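PDB 1ZPU: iron transport multicopper oxidase FET3 from Saccharomyces cerevisiae, which oxidises ferrous to ferric iron with four copper ions and molecular oxygen, supplying the permease FTR1 for high-affinity iron uptake. Local coordinates for residues 307-311 with 401-405. Residues are numbered along the deposited sequence; the frame is centred on the assembly and turned at random.
Sequences KEAIY and FQTIQ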
loop_
_atom_site.group_PDB
_atom_site.type_symbol
_atom_site.label_atom_id
_atom_site.label_comp_id
_atom_site.label_asym_id
_atom_site.label_seq_id
_atom_site.Cartn_x
_atom_site.Cartn_y
_atom_site.Cartn_z
ATOM N N LYS A 307 14.443 -0.500 19.331
ATOM C CA LYS A 307 13.613 0.452 20.056
ATOM C C LYS A 307 13.946 1.879 19.669
ATOM O O LYS A 307 15.113 2.268 19.609
ATOM C CB LYS A 307 13.808 0.318 21.571
ATOM C CG LYS A 307 13.195 -0.922 22.194
ATOM C CD LYS A 307 13.474 -0.957 23.710
ATOM C CE LYS A 307 13.797 -2.408 24.104
ATOM N NZ LYS A 307 13.146 -2.782 25.396
ATOM N N GLU A 308 12.910 2.658 19.416
ATOM C CA GLU A 308 13.062 4.089 19.261
ATOM C C GLU A 308 12.011 4.768 20.135
ATOM O O GLU A 308 10.824 4.486 20.017
ATOM C CB GLU A 308 12.922 4.485 17.782
ATOM C CG GLU A 308 14.186 4.200 16.931
ATOM C CD GLU A 308 13.952 4.257 15.401
ATOM O OE1 GLU A 308 12.841 4.647 14.950
ATOM O OE2 GLU A 308 14.894 3.901 14.644
ATOM N N ALA A 309 12.449 5.646 21.030
ATOM C CA ALA A 309 11.527 6.374 21.889
ATOM C C ALA A 309 10.573 7.240 21.064
ATOM O O ALA A 309 10.940 7.728 19.995
ATOM C CB ALA A 309 12.296 7.218 22.858
ATOM N N ILE A 310 9.350 7.415 21.560
ATOM C CA ILE A 310 8.376 8.305 20.926
ATOM C C ILE A 310 8.994 9.672 20.657
ATOM O O ILE A 310 9.677 10.216 21.513
ATOM C CB ILE A 310 7.074 8.448 21.773
ATOM C CG1 ILE A 310 6.061 9.374 21.069
ATOM C CG2 ILE A 310 7.388 8.865 23.224
ATOM C CD1 ILE A 310 4.697 9.453 21.738
ATOM N N TYR A 311 8.774 10.214 19.463
ATOM C CA TYR A 311 9.335 11.514 19.114
ATOM C C TYR A 311 8.739 12.594 19.983
ATOM O O TYR A 311 7.584 12.487 20.389
ATOM C CB TYR A 311 9.074 11.854 17.654
ATOM C CG TYR A 311 9.801 10.961 16.679
ATOM C CD1 TYR A 311 9.102 10.260 15.699
ATOM C CD2 TYR A 311 11.189 10.818 16.734
ATOM C CE1 TYR A 311 9.759 9.445 14.797
ATOM C CE2 TYR A 311 11.857 9.995 15.840
ATOM C CZ TYR A 311 11.131 9.317 14.879
ATOM O OH TYR A 311 11.780 8.511 13.988
ATOM N N PHE A 401 6.391 5.067 9.973
ATOM C CA PHE A 401 5.994 6.007 11.022
ATOM C C PHE A 401 5.779 5.346 12.377
ATOM O O PHE A 401 5.614 4.136 12.464
ATOM C CB PHE A 401 4.722 6.743 10.613
ATOM C CG PHE A 401 3.677 5.849 10.050
ATOM C CD1 PHE A 401 3.483 5.775 8.682
ATOM C CD2 PHE A 401 2.896 5.061 10.885
ATOM C CE1 PHE A 401 2.518 4.930 8.144
ATOM C CE2 PHE A 401 1.929 4.214 10.365
ATOM C CZ PHE A 401 1.734 4.147 8.992
ATOM N N GLN A 402 5.773 6.156 13.429
ATOM C CA GLN A 402 5.410 5.694 14.771
ATOM C C GLN A 402 3.901 5.798 14.956
ATOM O O GLN A 402 3.320 6.866 14.753
ATOM C CB GLN A 402 6.107 6.525 15.863
ATOM C CG GLN A 402 7.620 6.565 15.748
ATOM C CD GLN A 402 8.317 7.141 16.975
ATOM O OE1 GLN A 402 7.749 7.948 17.714
ATOM N NE2 GLN A 402 9.578 6.737 17.186
ATOM N N THR A 403 3.269 4.694 15.340
ATOM C CA THR A 403 1.844 4.685 15.634
ATOM C C THR A 403 1.655 4.964 17.106
ATOM O O THR A 403 1.921 4.098 17.945
ATOM C CB THR A 403 1.219 3.319 15.326
ATOM O OG1 THR A 403 1.522 2.939 13.977
ATOM C CG2 THR A 403 -0.284 3.381 15.493
ATOM N N ILE A 404 1.195 6.164 17.431
ATOM C CA ILE A 404 1.089 6.565 18.840
ATOM C C ILE A 404 -0.342 6.523 19.402
ATOM O O ILE A 404 -0.532 6.404 20.617
ATOM C CB ILE A 404 1.761 7.925 19.110
ATOM C CG1 ILE A 404 0.985 9.052 18.447
ATOM C CG2 ILE A 404 3.203 7.913 18.615
ATOM C CD1 ILE A 404 1.283 10.381 19.041
ATOM N N GLN A 405 -1.338 6.632 18.521
ATOM C CA GLN A 405 -2.741 6.354 18.875
ATOM C C GLN A 405 -3.512 5.790 17.693
ATOM O O GLN A 405 -3.354 6.248 16.562
ATOM C CB GLN A 405 -3.475 7.590 19.422
ATOM C CG GLN A 405 -4.986 7.357 19.599
ATOM C CD GLN A 405 -5.678 8.364 20.506
ATOM O OE1 GLN A 405 -5.291 8.560 21.665
ATOM N NE2 GLN A 405 -6.733 8.984 19.990
#
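A side-chain amide clasps the backbone of the linker that leads from the second cupredoxin domain into the third, holding it against the outer face of a third-domain sheet. Q402 lies on strand 401-406 and points toward residues 307-311, which have no regular structure. Q402 NE2 donates to A309 O (3.3 Å, nearly linear), while Q402 OE1 accepts from Y311 N (3.0 Å). Glutamine suits the place because one flat amide offers both a donor and an acceptor, and its length carries the amide across to the linker, where the nearest CA atoms, those of I310 and Q402, are 7.3 Å apart. The Y311 ring presents a face to NE2 and covers the amide. Beyond it, I310 extends CD1 to CG2 of I404 (3.8 Å), an apolar touch two residues along the strand, on the same face; R435 and R450, on the flanking strands, pack against Q402 and I310 respectively. Since both polar bonds end on main-chain atoms, they fix the linker's path without depending on the side chains of A309 and Y311, with I310 adding hydrophobic contact.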